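Peptidase M16 domain protein (Alicyclobacillus acidocaldarius subsp. acidocaldarius DSM 446, PDB 4XEA) is a putative M16-family metallopeptidase, probably cleaving peptides with the help of a metal ion, which is nickel in this crystal. Local coordinates at residues Arg338-Gly343 / Ala404-His409. Residues are numbered along the deposited sequence; the frame is centred on the assembly and turned at random.
Sequences RVRERG and ARFQEH
Phe406 meets Val339 and Arg340 where helix 399-409 packs against helix 325-342 near their C-terminal ends, a helix-helix contact within the second, C-terminal alpha/beta half of the M16 peptidase fold. The short axes pass 10.5 Å apart at 123°, nearer antiparallel than parallel, and 206 Å² is buried, shared mainly by Val339, Arg340, Phe406 and Gln407. The bond leaving the backbone of Phe406 points toward helix 325-342, and with CG anti to the backbone N the ring comes against both partners. Val339 CG1 sits over one ring face, offset toward the rim, 4.0 Å from the Phe406 ring centroid and 18° off its normal, which meets the geometry of a CH-pi contact. At the same ring Phe406 CE1 lies 3.7 Å from Arg340 CA, while Leu282 of helix 265-283 also packs on the phenyl group. Cutting this side chain back to an alanine is likely to leave Val339 CG1 without its aromatic partner and to open a gap beside Arg340 CA. A water 2.8 Å from Arg340 NE accepts its in-plane N-H and donates weakly to Phe406 O. The Arg340 guanidinium thereby reaches the C-terminal end of helix 399-409, where NH2 bonds to Leu410 O. One residue on, Gln407 bends at chi2 and brings its amide to the backbone of Arg340: Gln407 NE2 donates to Arg340 O at 3.2 Å and 151°, in the carbonyl plane and on a lone pair.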
loop_
_atom_site.group_PDB
_atom_site.type_symbol
_atom_site.label_atom_id
_atom_site.label_comp_id
_atom_site.label_asym_id
_atom_site.label_seq_id
_atom_site.Cartn_x
_atom_site.Cartn_y
_atom_site.Cartn_z
ATOM N N ARG A 338 -26.265 -4.210 22.039
ATOM C CA ARG A 338 -27.532 -4.046 21.311
ATOM C C ARG A 338 -27.692 -5.085 20.204
ATOM O O ARG A 338 -28.770 -5.654 20.047
ATOM C CB ARG A 338 -27.686 -2.632 20.757
ATOM C CG ARG A 338 -28.348 -1.696 21.759
ATOM C CD ARG A 338 -28.277 -0.256 21.308
ATOM N NE ARG A 338 -26.885 0.185 21.200
ATOM C CZ ARG A 338 -26.512 1.410 20.833
ATOM N NH1 ARG A 338 -25.209 1.703 20.763
ATOM N NH2 ARG A 338 -27.437 2.335 20.536
ATOM N N VAL A 339 -26.627 -5.339 19.446
ATOM C CA VAL A 339 -26.693 -6.340 18.397
ATOM C C VAL A 339 -26.889 -7.732 19.016
ATOM O O VAL A 339 -27.559 -8.573 18.447
ATOM C CB VAL A 339 -25.425 -6.321 17.502
ATOM C CG1 VAL A 339 -25.446 -7.483 16.524
ATOM C CG2 VAL A 339 -25.278 -4.961 16.765
ATOM N N ARG A 340 -26.267 -7.959 20.174
ATOM C CA ARG A 340 -26.383 -9.206 20.914
ATOM C C ARG A 340 -27.824 -9.452 21.366
ATOM O O ARG A 340 -28.307 -10.572 21.266
ATOM C CB ARG A 340 -25.427 -9.179 22.119
ATOM C CG ARG A 340 -25.329 -10.472 22.889
ATOM C CD ARG A 340 -24.198 -10.440 23.930
ATOM N NE ARG A 340 -22.882 -10.138 23.358
ATOM C CZ ARG A 340 -22.130 -9.083 23.659
ATOM N NH1 ARG A 340 -22.511 -8.163 24.547
ATOM N NH2 ARG A 340 -20.968 -8.934 23.058
ATOM N N GLU A 341 -28.490 -8.402 21.851
ATOM C CA GLU A 341 -29.898 -8.437 22.254
ATOM C C GLU A 341 -30.836 -8.542 21.043
ATOM O O GLU A 341 -31.792 -9.331 21.058
ATOM C CB GLU A 341 -30.235 -7.162 23.074
ATOM C CG GLU A 341 -31.730 -6.946 23.459
ATOM C CD GLU A 341 -32.136 -5.458 23.599
ATOM O OE1 GLU A 341 -31.265 -4.562 23.408
ATOM O OE2 GLU A 341 -33.342 -5.189 23.884
ATOM N N ARG A 342 -30.575 -7.732 20.011
ATOM C CA ARG A 342 -31.563 -7.457 18.946
ATOM C C ARG A 342 -31.330 -8.259 17.662
ATOM O O ARG A 342 -32.207 -8.345 16.812
ATOM C CB ARG A 342 -31.555 -5.963 18.583
ATOM C CG ARG A 342 -31.614 -4.989 19.777
ATOM C CD ARG A 342 -33.022 -4.643 20.175
ATOM N NE ARG A 342 -33.686 -3.913 19.103
ATOM C CZ ARG A 342 -34.978 -3.597 19.082
ATOM N NH1 ARG A 342 -35.784 -3.932 20.087
ATOM N NH2 ARG A 342 -35.468 -2.933 18.044
ATOM N N GLY A 343 -30.141 -8.821 17.512
ATOM C CA GLY A 343 -29.770 -9.502 16.282
ATOM C C GLY A 343 -29.096 -8.562 15.290
ATOM O O GLY A 343 -29.275 -7.342 15.338
ATOM N N ALA A 404 -25.323 -16.558 14.452
ATOM C CA ALA A 404 -24.679 -17.634 15.223
ATOM C C ALA A 404 -23.197 -17.341 15.443
ATOM O O ALA A 404 -22.657 -17.560 16.532
ATOM C CB ALA A 404 -24.864 -18.998 14.544
ATOM N N ARG A 405 -22.519 -16.852 14.411
ATOM C CA ARG A 405 -21.072 -16.537 14.531
ATOM C C ARG A 405 -20.850 -15.427 15.578
ATOM O O ARG A 405 -19.958 -15.535 16.420
ATOM C CB ARG A 405 -20.521 -16.104 13.161
ATOM C CG ARG A 405 -19.064 -15.615 13.149
ATOM C CD ARG A 405 -18.114 -16.783 12.946
ATOM N NE ARG A 405 -17.821 -17.652 14.103
ATOM C CZ ARG A 405 -16.731 -17.556 14.866
ATOM N NH1 ARG A 405 -16.488 -18.449 15.808
ATOM N NH2 ARG A 405 -15.869 -16.560 14.697
ATOM N N PHE A 406 -21.660 -14.372 15.506
ATOM C CA PHE A 406 -21.631 -13.271 16.459
ATOM C C PHE A 406 -21.802 -13.775 17.912
ATOM O O PHE A 406 -21.012 -13.450 18.806
ATOM C CB PHE A 406 -22.711 -12.224 16.100
ATOM C CG PHE A 406 -22.708 -11.032 17.014
ATOM C CD1 PHE A 406 -23.307 -11.097 18.263
ATOM C CD2 PHE A 406 -22.049 -9.859 16.658
ATOM C CE1 PHE A 406 -23.250 -10.003 19.152
ATOM C CE2 PHE A 406 -21.997 -8.778 17.523
ATOM C CZ PHE A 406 -22.608 -8.846 18.780
ATOM N N GLN A 407 -22.830 -14.604 18.128
ATOM C CA GLN A 407 -23.164 -15.132 19.464
ATOM C C GLN A 407 -22.079 -16.035 20.063
ATOM O O GLN A 407 -21.831 -16.006 21.276
ATOM C CB GLN A 407 -24.506 -15.882 19.392
ATOM C CG GLN A 407 -25.701 -14.980 19.056
ATOM C CD GLN A 407 -26.096 -14.057 20.190
ATOM O OE1 GLN A 407 -25.844 -14.355 21.359
ATOM N NE2 GLN A 407 -26.740 -12.939 19.855
ATOM N N GLU A 408 -21.445 -16.823 19.197
ATOM C CA GLU A 408 -20.338 -17.725 19.518
ATOM C C GLU A 408 -19.068 -16.994 19.964
ATOM O O GLU A 408 -18.300 -17.467 20.808
ATOM C CB GLU A 408 -19.899 -18.462 18.230
ATOM C CG GLU A 408 -20.398 -19.806 18.057
ATOM C CD GLU A 408 -20.084 -20.398 16.665
ATOM O OE1 GLU A 408 -19.542 -19.720 15.733
ATOM O OE2 GLU A 408 -20.405 -21.588 16.518
ATOM N N HIS A 409 -18.771 -15.917 19.274
ATOM C CA HIS A 409 -17.468 -15.354 19.326
ATOM C C HIS A 409 -17.362 -13.925 19.879
ATOM O O HIS A 409 -16.412 -13.627 20.586
ATOM C CB HIS A 409 -16.864 -15.370 17.929
ATOM C CG HIS A 409 -15.479 -14.807 17.890
ATOM N ND1 HIS A 409 -14.467 -15.295 18.667
ATOM C CD2 HIS A 409 -14.946 -13.785 17.178
ATOM C CE1 HIS A 409 -13.362 -14.607 18.437
ATOM N NE2 HIS A 409 -13.622 -13.689 17.531
HETATM O O HOH W 1 -22.470 -12.394 21.678
#